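Local coordinates for protein KLLA0C04147p (Kluyveromyces lactis, PDB 5H2A) that probably binds and transfers sterols as the longer OSBP-family protein Osh1, of which this chain is the ankyrin-repeat domain, at residues Pro13-Lys18 and Arg48-Leu53; Leu20-Gln25 and Gln29-Leu34; Thr97-Ala102 and Pro118-Cys123; Glu201-Lys204 and Leu210-Trp213; Asp233-Val238 and Leu252-Met257. One frame throughout, in Å; residues are numbered along the deposited sequence.

Contact 1 (Pro13-Lys18 and Arg48-Leu53)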
# COMPACT_ATOMS: atom_id res chain seq x y z
N PRO A 13 -17.90 -10.38 23.27
CA PRO A 13 -17.98 -11.86 23.21
C PRO A 13 -19.25 -12.37 22.56
O PRO A 13 -19.18 -13.33 21.79
CB PRO A 13 -17.90 -12.28 24.69
CG PRO A 13 -17.13 -11.18 25.35
CD PRO A 13 -17.58 -9.91 24.63
N LEU A 14 -20.42 -11.78 22.86
CA LEU A 14 -21.67 -12.27 22.28
C LEU A 14 -21.76 -11.99 20.78
O LEU A 14 -22.28 -12.81 20.01
CB LEU A 14 -22.85 -11.64 23.00
CG LEU A 14 -24.07 -12.53 23.17
CD1 LEU A 14 -23.69 -13.70 24.07
CD2 LEU A 14 -25.20 -11.71 23.79
N LEU A 15 -21.33 -10.80 20.36
CA LEU A 15 -21.30 -10.51 18.93
C LEU A 15 -20.40 -11.50 18.21
O LEU A 15 -20.76 -12.02 17.15
CB LEU A 15 -20.77 -9.09 18.68
CG LEU A 15 -21.74 -7.94 18.58
CD1 LEU A 15 -20.94 -6.68 18.22
CD2 LEU A 15 -22.80 -8.24 17.53
N LYS A 16 -19.23 -11.76 18.78
CA LYS A 16 -18.30 -12.71 18.21
C LYS A 16 -18.91 -14.11 18.15
O LYS A 16 -18.74 -14.82 17.15
CB LYS A 16 -17.00 -12.71 19.02
CG LYS A 16 -15.93 -13.63 18.50
CD LYS A 16 -14.59 -13.34 19.20
CE LYS A 16 -13.46 -14.17 18.61
NZ LYS A 16 -12.10 -13.61 18.90
N LEU A 17 -19.62 -14.51 19.20
CA LEU A 17 -20.25 -15.83 19.21
C LEU A 17 -21.25 -15.97 18.06
O LEU A 17 -21.25 -16.98 17.34
CB LEU A 17 -20.98 -16.07 20.54
CG LEU A 17 -21.48 -17.49 20.83
CD1 LEU A 17 -20.29 -18.43 21.04
CD2 LEU A 17 -22.39 -17.48 22.05
N LYS A 18 -22.12 -14.98 17.90
CA LYS A 18 -23.11 -14.99 16.83
C LYS A 18 -22.43 -14.98 15.46
O LYS A 18 -22.84 -15.71 14.55
CB LYS A 18 -24.05 -13.80 16.96
CG LYS A 18 -25.01 -13.88 18.15
CD LYS A 18 -25.65 -12.52 18.46
CE LYS A 18 -26.63 -12.63 19.65
NZ LYS A 18 -27.02 -11.30 20.21
N ARG A 48 -18.29 -1.89 15.73
CA ARG A 48 -17.31 -1.69 14.66
C ARG A 48 -16.10 -2.59 14.85
O ARG A 48 -15.53 -3.09 13.86
CB ARG A 48 -16.82 -0.23 14.60
CG ARG A 48 -17.88 0.83 14.42
CD ARG A 48 -17.34 2.08 13.67
NE ARG A 48 -16.13 2.68 14.25
CZ ARG A 48 -16.11 3.53 15.27
NH1 ARG A 48 -17.24 3.89 15.88
NH2 ARG A 48 -14.96 4.03 15.70
N SER A 49 -15.66 -2.78 16.09
CA SER A 49 -14.41 -3.51 16.33
C SER A 49 -14.55 -4.98 15.96
O SER A 49 -13.56 -5.63 15.62
CB SER A 49 -13.97 -3.38 17.79
OG SER A 49 -14.83 -4.11 18.65
N VAL A 50 -15.76 -5.54 16.06
CA VAL A 50 -16.00 -6.90 15.59
C VAL A 50 -16.24 -6.91 14.09
O VAL A 50 -15.69 -7.76 13.37
CB VAL A 50 -17.18 -7.54 16.35
CG1 VAL A 50 -17.44 -8.97 15.84
CG2 VAL A 50 -16.91 -7.53 17.86
N PHE A 51 -17.08 -5.99 13.59
CA PHE A 51 -17.38 -5.99 12.16
C PHE A 51 -16.11 -5.89 11.32
O PHE A 51 -15.97 -6.58 10.30
CB PHE A 51 -18.31 -4.83 11.80
CG PHE A 51 -18.61 -4.76 10.32
CD1 PHE A 51 -19.61 -5.54 9.78
CD2 PHE A 51 -17.85 -3.95 9.48
CE1 PHE A 51 -19.86 -5.53 8.41
CE2 PHE A 51 -18.10 -3.92 8.11
CZ PHE A 51 -19.11 -4.71 7.57
N GLU A 52 -15.17 -5.03 11.72
CA GLU A 52 -14.04 -4.82 10.82
C GLU A 52 -13.07 -6.01 10.81
O GLU A 52 -12.15 -6.01 9.98
CB GLU A 52 -13.32 -3.52 11.18
CG GLU A 52 -12.69 -3.46 12.55
CD GLU A 52 -12.26 -2.04 12.94
OE1 GLU A 52 -11.52 -1.92 13.94
OE2 GLU A 52 -12.68 -1.07 12.26
N LEU A 53 -13.26 -7.02 11.65
CA LEU A 53 -12.46 -8.24 11.62
C LEU A 53 -13.14 -9.40 10.90
O LEU A 53 -12.61 -10.51 10.93
CB LEU A 53 -12.11 -8.68 13.05
CG LEU A 53 -11.26 -7.71 13.89
CD1 LEU A 53 -11.04 -8.23 15.30
CD2 LEU A 53 -9.93 -7.44 13.19
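With CG1 trans to its own amide nitrogen (chi1 179°), Val50 spreads its two methyls over helix 12-25, while Leu15, extended at its second torsion (chi2 -176°), holds CD1 out at full reach toward it. The branches meet at Leu15 CD1 and Val50 CG2, 4.1 Å apart, with the two side chains crossing at a slant. The other valine methyl looks at main chain: CG1 of Val50 lies 4.4 Å from the amide N of Lys16, and the CA atoms of Lys16 and Val50 are 6.8 Å apart. No hydrogen bond spans the two segments, so dispersion between aliphatic carbons carries the contact. It joins helix 12-25 to helix 45-51 in the N-terminal part of this all-helical ankyrin domain, bringing together two helices with helix 28-38 between them in sequence. Phe39 touches both Leu15 and Val50, and Leu19 also packs on Val50; both Leu15 and Val50 are buried. Lys16 borders the contact; its extended chain carries NZ to a hydrogen bond with Tyr57 OH. On the other helix Ser49 OG turns back to the carbonyl O of Thr46.

Contact 2 (Leu20-Gln25 and Gln29-Leu34)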
# COMPACT_ATOMS: atom_id res chain seq x y z
N LEU A 20 -19.24 -15.91 14.55
CA LEU A 20 -18.51 -17.13 14.20
C LEU A 20 -19.46 -18.26 13.84
O LEU A 20 -19.15 -19.06 12.95
CB LEU A 20 -17.60 -17.57 15.34
CG LEU A 20 -16.37 -16.69 15.52
CD1 LEU A 20 -15.57 -17.06 16.76
CD2 LEU A 20 -15.51 -16.76 14.27
N ASP A 21 -20.59 -18.35 14.54
CA ASP A 21 -21.55 -19.38 14.19
C ASP A 21 -22.04 -19.19 12.77
O ASP A 21 -22.11 -20.14 11.98
CB ASP A 21 -22.71 -19.37 15.17
CG ASP A 21 -23.76 -20.40 14.79
OD1 ASP A 21 -23.56 -21.58 15.12
OD2 ASP A 21 -24.76 -20.01 14.15
N CYS A 22 -22.35 -17.94 12.41
CA CYS A 22 -22.79 -17.65 11.05
C CYS A 22 -21.68 -17.95 10.04
O CYS A 22 -21.92 -18.57 9.00
CB CYS A 22 -23.21 -16.18 10.98
SG CYS A 22 -23.96 -15.70 9.40
N LEU A 23 -20.46 -17.48 10.31
CA LEU A 23 -19.38 -17.68 9.35
C LEU A 23 -19.05 -19.16 9.12
O LEU A 23 -18.56 -19.52 8.04
CB LEU A 23 -18.13 -16.94 9.82
CG LEU A 23 -18.27 -15.40 9.83
CD1 LEU A 23 -16.98 -14.78 10.38
CD2 LEU A 23 -18.53 -14.90 8.41
N ARG A 24 -19.29 -20.01 10.12
CA ARG A 24 -18.97 -21.43 9.99
C ARG A 24 -20.00 -22.21 9.18
O ARG A 24 -19.66 -23.22 8.56
CB ARG A 24 -18.86 -22.08 11.37
CG ARG A 24 -17.55 -21.83 12.08
CD ARG A 24 -17.39 -22.78 13.29
NE ARG A 24 -16.00 -22.78 13.73
CZ ARG A 24 -15.53 -22.01 14.70
NH1 ARG A 24 -16.35 -21.19 15.35
NH2 ARG A 24 -14.23 -22.06 15.03
N GLN A 25 -21.26 -21.77 9.19
CA GLN A 25 -22.39 -22.58 8.74
C GLN A 25 -23.21 -21.93 7.65
O GLN A 25 -23.95 -22.64 6.95
CB GLN A 25 -23.33 -22.88 9.92
CG GLN A 25 -22.71 -23.66 11.07
CD GLN A 25 -22.21 -25.03 10.64
OE1 GLN A 25 -23.00 -25.88 10.23
NE2 GLN A 25 -20.91 -25.25 10.74
N GLN A 29 -25.87 -14.19 2.03
CA GLN A 29 -27.12 -13.48 2.32
C GLN A 29 -27.53 -13.67 3.78
O GLN A 29 -28.08 -12.74 4.39
CB GLN A 29 -28.23 -13.94 1.37
CG GLN A 29 -28.69 -15.39 1.59
CD GLN A 29 -29.50 -15.91 0.40
OE1 GLN A 29 -28.94 -16.32 -0.62
NE2 GLN A 29 -30.81 -15.88 0.54
N GLN A 30 -27.23 -14.83 4.37
CA GLN A 30 -27.49 -15.01 5.80
C GLN A 30 -26.56 -14.14 6.65
O GLN A 30 -26.98 -13.62 7.69
CB GLN A 30 -27.33 -16.49 6.16
CG GLN A 30 -28.50 -17.31 5.63
CD GLN A 30 -28.25 -18.81 5.64
OE1 GLN A 30 -27.14 -19.28 5.40
NE2 GLN A 30 -29.32 -19.57 5.88
N LEU A 31 -25.30 -14.01 6.24
CA LEU A 31 -24.38 -13.12 6.95
C LEU A 31 -24.87 -11.67 6.89
O LEU A 31 -24.87 -10.96 7.91
CB LEU A 31 -22.98 -13.25 6.33
CG LEU A 31 -21.92 -12.27 6.86
CD1 LEU A 31 -21.69 -12.49 8.38
CD2 LEU A 31 -20.62 -12.41 6.08
N CYS A 32 -25.29 -11.22 5.70
CA CYS A 32 -25.85 -9.86 5.60
C CYS A 32 -27.01 -9.67 6.57
O CYS A 32 -27.10 -8.65 7.27
CB CYS A 32 -26.32 -9.58 4.16
SG CYS A 32 -24.99 -9.40 2.96
N HIS A 33 -27.93 -10.63 6.61
CA HIS A 33 -29.08 -10.55 7.50
C HIS A 33 -28.66 -10.45 8.97
O HIS A 33 -29.26 -9.70 9.75
CB HIS A 33 -29.97 -11.77 7.28
CG HIS A 33 -31.26 -11.73 8.04
ND1 HIS A 33 -31.47 -12.45 9.20
CD2 HIS A 33 -32.43 -11.10 7.78
CE1 HIS A 33 -32.70 -12.25 9.63
NE2 HIS A 33 -33.31 -11.43 8.79
N LEU A 34 -27.63 -11.21 9.36
CA LEU A 34 -27.11 -11.13 10.72
C LEU A 34 -26.59 -9.73 11.03
O LEU A 34 -26.86 -9.17 12.11
CB LEU A 34 -25.97 -12.14 10.92
CG LEU A 34 -25.29 -12.12 12.30
CD1 LEU A 34 -26.20 -12.76 13.35
CD2 LEU A 34 -23.92 -12.80 12.27
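No ring lies between Cys22 and Leu31; the flat group at the margin of this contact is the amide of Gln30, whose side chain comes no closer than 4.7 Å to 20-25 and whose OE1 is taken by the backbone N of Asn27. At the centre a thiol is set against the opposite helix. Cys22 SG points across, trans to its amide N (chi1 -174°), and stops 3.6 Å from Leu31 CA and 4.0 Å from Leu31 CB, so it rests against the main chain as much as against the side chain. Behind it Cys22 CB meets Leu34 CD2 at 3.7 Å. Leu23 extends the apolar strip on another side: its CD2 is 4.0 Å from Leu31 CD1 and equally far from CD2, one methyl seated against both branches of the fork. The axes pass 9.7 Å apart at 169°, an antiparallel helix pair of the kind from which ankyrin domains are built. Only residues 26 and 27 separate helices 12-25 and 28-38. Helix 54-61, through Tyr57 and Val61, packs on Leu23, whereas helix 64-74 reaches Leu31 with Ile70 and Trp74 and Leu23 with Leu66.

Contact 3 (Thr97-Ala102 and Pro118-Cys123)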
# COMPACT_ATOMS: atom_id res chain seq x y z
N THR A 97 -2.99 -9.17 9.04
CA THR A 97 -4.00 -8.96 8.02
C THR A 97 -4.66 -10.29 7.68
O THR A 97 -4.15 -11.36 8.06
CB THR A 97 -3.36 -8.37 6.76
OG1 THR A 97 -2.44 -9.33 6.24
CG2 THR A 97 -2.63 -7.06 7.07
N PRO A 98 -5.77 -10.27 6.94
CA PRO A 98 -6.33 -11.56 6.49
C PRO A 98 -5.33 -12.38 5.70
O PRO A 98 -5.34 -13.61 5.79
CB PRO A 98 -7.53 -11.14 5.63
CG PRO A 98 -7.97 -9.80 6.25
CD PRO A 98 -6.64 -9.13 6.59
N LEU A 99 -4.46 -11.71 4.95
CA LEU A 99 -3.46 -12.42 4.15
C LEU A 99 -2.43 -13.13 5.04
O LEU A 99 -2.02 -14.25 4.73
CB LEU A 99 -2.79 -11.45 3.18
CG LEU A 99 -1.78 -12.09 2.22
CD1 LEU A 99 -2.46 -13.16 1.39
CD2 LEU A 99 -1.16 -11.01 1.33
N HIS A 100 -2.00 -12.48 6.13
CA HIS A 100 -1.15 -13.16 7.12
C HIS A 100 -1.78 -14.47 7.57
O HIS A 100 -1.11 -15.51 7.66
CB HIS A 100 -0.94 -12.28 8.36
CG HIS A 100 0.07 -11.20 8.21
ND1 HIS A 100 -0.28 -9.91 7.89
CD2 HIS A 100 1.41 -11.19 8.41
CE1 HIS A 100 0.81 -9.16 7.85
NE2 HIS A 100 1.85 -9.91 8.18
N LEU A 101 -3.08 -14.42 7.92
CA LEU A 101 -3.75 -15.60 8.47
C LEU A 101 -3.95 -16.67 7.39
O LEU A 101 -3.83 -17.86 7.67
CB LEU A 101 -5.10 -15.21 9.08
CG LEU A 101 -5.08 -14.16 10.20
CD1 LEU A 101 -6.48 -13.96 10.83
CD2 LEU A 101 -4.06 -14.59 11.26
N ALA A 102 -4.27 -16.25 6.17
CA ALA A 102 -4.48 -17.21 5.09
C ALA A 102 -3.18 -17.94 4.76
O ALA A 102 -3.18 -19.17 4.56
CB ALA A 102 -5.03 -16.50 3.84
N PRO A 118 -6.93 -5.73 -6.08
CA PRO A 118 -6.13 -4.58 -6.54
C PRO A 118 -5.56 -3.72 -5.43
O PRO A 118 -4.55 -3.04 -5.65
CB PRO A 118 -7.12 -3.77 -7.40
CG PRO A 118 -8.32 -4.64 -7.58
CD PRO A 118 -8.34 -5.67 -6.51
N ASP A 119 -6.17 -3.71 -4.24
CA ASP A 119 -5.72 -2.87 -3.14
C ASP A 119 -4.93 -3.63 -2.07
O ASP A 119 -4.60 -3.06 -1.03
CB ASP A 119 -6.92 -2.17 -2.50
CG ASP A 119 -7.81 -1.48 -3.53
OD1 ASP A 119 -7.25 -0.83 -4.43
OD2 ASP A 119 -9.05 -1.62 -3.46
N ILE A 120 -4.63 -4.91 -2.31
CA ILE A 120 -3.92 -5.71 -1.31
C ILE A 120 -2.58 -5.07 -1.01
O ILE A 120 -1.95 -4.46 -1.88
CB ILE A 120 -3.74 -7.16 -1.78
CG1 ILE A 120 -3.46 -8.09 -0.59
CG2 ILE A 120 -2.59 -7.26 -2.80
CD1 ILE A 120 -4.68 -8.21 0.38
N ASN A 121 -2.15 -5.16 0.24
CA ASN A 121 -0.79 -4.76 0.61
C ASN A 121 -0.13 -5.95 1.30
O ASN A 121 -0.31 -6.17 2.50
CB ASN A 121 -0.80 -3.51 1.50
CG ASN A 121 0.59 -2.99 1.76
OD1 ASN A 121 1.58 -3.64 1.41
ND2 ASN A 121 0.69 -1.83 2.38
N ASP A 122 0.65 -6.72 0.53
CA ASP A 122 1.39 -7.86 1.04
C ASP A 122 2.72 -7.47 1.68
O ASP A 122 3.55 -8.37 1.91
CB ASP A 122 1.61 -8.91 -0.06
CG ASP A 122 2.49 -8.39 -1.19
OD1 ASP A 122 2.69 -7.16 -1.32
OD2 ASP A 122 2.98 -9.23 -1.97
N CYS A 123 2.94 -6.18 1.96
CA CYS A 123 4.16 -5.72 2.63
C CYS A 123 3.95 -5.40 4.11
O CYS A 123 4.92 -5.10 4.81
CB CYS A 123 4.71 -4.49 1.92
SG CYS A 123 5.24 -4.87 0.24
O HOH W 1 -2.82 -7.20 3.56
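Apolar contact comes first: Leu99 CD2 lies 3.7 Å from Asp122 CB and 4.2 Å from Ile120 CG1, pinning the first helix of a predicted ankyrin repeat to the loop that follows helix 108-115. The leucine reaches there because CG stands trans to its amide N (chi1 -177°), and it runs beside Asp122 in the same direction, touching the methylene and leaving the carboxylate beyond. That carboxylate forms salt bridges with Arg180 through OD1 and with Arg149 through OD2, which should favour its ionised form at this buried site. Thr97 and His100 belong to the Thr-Pro-Leu-His sequence characteristic of ankyrin repeats and form a capping box at the start of helix 98-104: Thr97 OG1 accepts from His100 N, while Thr97 N donates to His100 ND1 at 3.0 Å, 33° out of the ring plane. Thr97 OG1 and His100 ND1 are 2.8 Å apart. His100 NE2 is bonded to Leu130 O, fixing the other end of the ring. In the loop, Asn121 OD1 accepts from Cys123 N, closing an Asx turn. One water bridges the segments, donating to Asn121 O at 2.9 Å and making a weak 3.4 Å bond with Thr97 OG1.

Contact 4 (Glu201-Lys204 and Leu210-Trp213)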
# COMPACT_ATOMS: atom_id res chain seq x y z
N GLU A 201 18.30 11.44 -15.02
CA GLU A 201 17.65 11.54 -16.32
C GLU A 201 16.90 12.86 -16.46
O GLU A 201 17.05 13.57 -17.47
CB GLU A 201 16.70 10.34 -16.50
CG GLU A 201 15.79 10.46 -17.69
CD GLU A 201 14.72 9.36 -17.75
OE1 GLU A 201 14.79 8.41 -16.94
OE2 GLU A 201 13.82 9.47 -18.61
N PHE A 202 16.09 13.21 -15.47
CA PHE A 202 15.29 14.42 -15.61
C PHE A 202 16.03 15.68 -15.22
O PHE A 202 15.63 16.77 -15.65
CB PHE A 202 13.98 14.26 -14.83
CG PHE A 202 13.04 13.29 -15.49
CD1 PHE A 202 12.25 13.71 -16.56
CD2 PHE A 202 13.02 11.96 -15.11
CE1 PHE A 202 11.41 12.80 -17.22
CE2 PHE A 202 12.19 11.04 -15.77
CZ PHE A 202 11.37 11.47 -16.82
N VAL A 203 17.12 15.58 -14.45
CA VAL A 203 18.00 16.74 -14.33
C VAL A 203 18.61 17.08 -15.68
O VAL A 203 18.62 18.24 -16.10
CB VAL A 203 19.09 16.51 -13.27
CG1 VAL A 203 20.19 17.59 -13.43
CG2 VAL A 203 18.49 16.54 -11.87
N LYS A 204 19.11 16.07 -16.40
CA LYS A 204 19.69 16.33 -17.71
C LYS A 204 18.65 16.84 -18.69
O LYS A 204 18.97 17.67 -19.55
CB LYS A 204 20.37 15.07 -18.25
CG LYS A 204 21.70 14.76 -17.54
CD LYS A 204 22.46 13.61 -18.20
CE LYS A 204 21.78 12.28 -18.02
NZ LYS A 204 22.64 11.17 -18.55
N LEU A 210 9.23 17.51 -13.22
CA LEU A 210 9.44 16.12 -12.86
C LEU A 210 10.55 15.98 -11.82
O LEU A 210 10.45 15.13 -10.93
CB LEU A 210 9.77 15.28 -14.10
CG LEU A 210 8.54 14.66 -14.80
CD1 LEU A 210 7.84 13.66 -13.89
CD2 LEU A 210 7.56 15.76 -15.24
N CYS A 211 11.60 16.81 -11.89
CA CYS A 211 12.61 16.77 -10.83
C CYS A 211 12.00 17.09 -9.47
O CYS A 211 12.33 16.45 -8.47
CB CYS A 211 13.75 17.73 -11.14
SG CYS A 211 14.78 17.13 -12.48
N ARG A 212 11.13 18.11 -9.41
CA ARG A 212 10.49 18.43 -8.14
C ARG A 212 9.68 17.25 -7.61
O ARG A 212 9.74 16.93 -6.42
CB ARG A 212 9.59 19.66 -8.30
CG ARG A 212 9.62 20.59 -7.09
CD ARG A 212 8.52 21.65 -7.15
NE ARG A 212 8.64 22.56 -8.29
CZ ARG A 212 9.57 23.49 -8.41
NH1 ARG A 212 10.50 23.64 -7.47
NH2 ARG A 212 9.59 24.27 -9.48
N TRP A 213 8.91 16.61 -8.49
CA TRP A 213 8.11 15.45 -8.09
C TRP A 213 9.00 14.33 -7.58
O TRP A 213 8.73 13.72 -6.53
CB TRP A 213 7.24 14.97 -9.26
CG TRP A 213 6.25 13.96 -8.78
CD1 TRP A 213 4.98 14.22 -8.32
CD2 TRP A 213 6.46 12.55 -8.61
NE1 TRP A 213 4.38 13.04 -7.91
CE2 TRP A 213 5.26 12.01 -8.07
CE3 TRP A 213 7.53 11.69 -8.87
CZ2 TRP A 213 5.12 10.65 -7.80
CZ3 TRP A 213 7.39 10.35 -8.61
CH2 TRP A 213 6.19 9.84 -8.07
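Helices 198-204 and 208-215 approach with the CA atoms of Phe202 and Cys211 only 6.0 Å apart. The thiol of Cys211 lies between them. With SG placed opposite its own carbonyl carbon (chi1 -72°), it settles over the flat peptide between Phe202 and Val203, 3.3 Å from Phe202 O and 3.4 Å from Val203 N. Cys211 SG is also 3.3 Å from Phe202 C and lies above the peptide plane; no hydrogen bond joins the segments. The same sulfur touches side chains of both peptide partners: Phe202 CB and Val203 CG2 each lie 3.8 Å from it, one on either residue of the covered bond. Phe202 carries the second half of the contact. Its ring leans on Leu210, where CD1 comes to 3.8 Å from Leu210 CB and CE1 to 4.2 Å from Leu210 CG, the ring and the leucine chain crossing at an angle. Glu201 CG sits over one ring face, toward the rim, so the aromatic ring is held from its own helix as well as from the partner. Glu201 itself continues to salt bridges with Arg161 and Lys205. Three residues link the two helices, a short turn consistent with the helix pairs of ankyrin domains. Around them, helix 139-165 supplies Arg161 beside Phe202 and Phe164 beside Leu210, helix 169-176 adds Leu172 on Leu210, and helix 249-268 closes over Cys211 with Leu254 and Met257 and over Val203 with Leu258.

Contact 5 (Asp233-Val238 and Leu252-Met257)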
# COMPACT_ATOMS: atom_id res chain seq x y z
N ASP A 233 26.27 17.43 -10.07
CA ASP A 233 27.46 17.53 -10.91
C ASP A 233 27.13 17.67 -12.39
O ASP A 233 28.02 18.00 -13.18
CB ASP A 233 28.38 16.31 -10.75
CG ASP A 233 28.92 16.14 -9.34
OD1 ASP A 233 29.12 17.16 -8.65
OD2 ASP A 233 29.15 14.97 -8.93
N LEU A 234 25.90 17.36 -12.79
CA LEU A 234 25.55 17.41 -14.21
C LEU A 234 25.26 18.83 -14.69
O LEU A 234 25.21 19.05 -15.90
CB LEU A 234 24.33 16.52 -14.48
CG LEU A 234 24.45 15.10 -13.95
CD1 LEU A 234 23.13 14.33 -14.11
CD2 LEU A 234 25.58 14.37 -14.64
N LEU A 235 25.08 19.78 -13.77
CA LEU A 235 24.81 21.17 -14.13
C LEU A 235 26.11 21.97 -14.09
O LEU A 235 26.79 22.01 -13.06
CB LEU A 235 23.79 21.77 -13.16
CG LEU A 235 22.50 20.98 -13.02
CD1 LEU A 235 21.64 21.55 -11.90
CD2 LEU A 235 21.76 21.01 -14.35
N LYS A 236 26.43 22.63 -15.20
CA LYS A 236 27.66 23.41 -15.30
C LYS A 236 27.63 24.61 -14.36
O LYS A 236 26.60 25.27 -14.19
CB LYS A 236 27.87 23.90 -16.74
CG LYS A 236 28.99 23.21 -17.48
CD LYS A 236 28.76 21.71 -17.56
CE LYS A 236 29.85 21.04 -18.38
NZ LYS A 236 29.50 21.05 -19.84
N LYS A 237 28.79 24.91 -13.77
CA LYS A 237 28.92 26.03 -12.85
C LYS A 237 28.84 27.36 -13.59
O LYS A 237 29.32 27.49 -14.72
CB LYS A 237 30.24 25.93 -12.09
CG LYS A 237 30.42 26.99 -11.02
CD LYS A 237 31.89 27.25 -10.71
CE LYS A 237 32.10 28.69 -10.28
NZ LYS A 237 32.05 29.61 -11.44
N VAL A 238 28.22 28.34 -12.95
CA VAL A 238 28.06 29.70 -13.47
C VAL A 238 28.68 30.67 -12.47
O VAL A 238 28.46 30.54 -11.26
CB VAL A 238 26.58 30.03 -13.71
CG1 VAL A 238 26.39 31.49 -14.03
CG2 VAL A 238 26.02 29.15 -14.83
N LEU A 252 19.63 27.17 -12.41
CA LEU A 252 19.68 27.70 -11.04
C LEU A 252 18.59 27.08 -10.19
O LEU A 252 18.83 26.69 -9.04
CB LEU A 252 19.57 29.22 -11.05
CG LEU A 252 19.60 29.81 -9.63
CD1 LEU A 252 20.90 29.43 -8.96
CD2 LEU A 252 19.41 31.33 -9.66
N GLU A 253 17.38 26.96 -10.74
CA GLU A 253 16.30 26.38 -9.95
C GLU A 253 16.59 24.92 -9.62
O GLU A 253 16.37 24.47 -8.49
CB GLU A 253 14.96 26.51 -10.67
CG GLU A 253 13.82 25.87 -9.89
CD GLU A 253 12.45 26.36 -10.31
OE1 GLU A 253 12.34 27.02 -11.37
OE2 GLU A 253 11.48 26.08 -9.57
N LEU A 254 17.10 24.16 -10.60
CA LEU A 254 17.47 22.76 -10.36
C LEU A 254 18.56 22.67 -9.31
O LEU A 254 18.52 21.80 -8.43
CB LEU A 254 17.94 22.11 -11.66
CG LEU A 254 16.84 21.97 -12.72
CD1 LEU A 254 17.42 21.65 -14.12
CD2 LEU A 254 15.87 20.88 -12.28
N LYS A 255 19.56 23.55 -9.39
CA LYS A 255 20.63 23.55 -8.39
C LYS A 255 20.08 23.77 -6.98
O LYS A 255 20.43 23.04 -6.04
CB LYS A 255 21.67 24.61 -8.75
CG LYS A 255 22.67 24.98 -7.67
CD LYS A 255 23.83 25.78 -8.28
CE LYS A 255 24.66 26.51 -7.23
NZ LYS A 255 24.15 27.89 -6.94
N LYS A 256 19.20 24.77 -6.82
CA LYS A 256 18.63 25.05 -5.51
C LYS A 256 17.81 23.88 -4.99
O LYS A 256 17.87 23.54 -3.80
CB LYS A 256 17.76 26.31 -5.58
CG LYS A 256 18.55 27.61 -5.72
CD LYS A 256 17.66 28.83 -5.47
CE LYS A 256 18.27 30.10 -6.04
NZ LYS A 256 19.57 30.43 -5.40
N MET A 257 17.03 23.25 -5.87
CA MET A 257 16.24 22.08 -5.47
C MET A 257 17.14 20.93 -5.04
O MET A 257 16.83 20.22 -4.06
CB MET A 257 15.36 21.63 -6.63
CG MET A 257 14.27 22.59 -7.04
SD MET A 257 13.69 22.13 -8.69
CE MET A 257 14.04 20.37 -8.60
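Leu235 points its CB from the loop toward helix 249-268, but CB and CG remain too far back to touch it. From there CG lies opposite the carbonyl carbon (chi1 -53°), and the second torsion (chi2 172°) stretches the chain so that CD1 is its leading atom. CD1 makes the contact: it sits 3.7 Å from Leu254 CB and 3.8 Å from Lys255 N, straddling the junction of the two residues, and is 4.4 Å from Lys255 CB. The other methyl, Leu235 CD2, is 4.4 Å from Leu254 CD1, a looser contact. Leu235 and Leu254 meet almost at a right angle, so the tip of one touches the stem of the other. Lys255 forms the margin with the first carbons of its long chain, which also touches Gln243. No polar bond crosses between the segments, and the contact is only partly buried. Elsewhere Leu235 reaches Val203 of helix 198-204 and Arg206 just after it, placing its side chain between that helix and the final one. This loop-to-helix packing of one leucine on the surface of a long helix joins the irregular segment after helix 208-215 to the C-terminal helix of the all-helical ankyrin domain.

Contacts 1 and 2 share helix 12-25 and lie near one end of the elongated chain; contacts 4 and 5 lie on the opposite side of its centre, and contact 3 is closest to the middle. Centres of contacts 1 and 5 are about 59 Å apart. Contacts 1 to 4 are buried, while contact 5 is partly buried at the periphery. Contacts 2 and 4 each join successive helices through a cysteine thiol resting on main chain; contact 1 pairs leucine and valine methyls, contact 5 sets one leucine methyl on a helix, and contact 3 alone adds a bridging water. Contacts 4 and 5 are tied directly by Arg212 NH2 and Glu253 OE2, a 2.6 Å salt bridge.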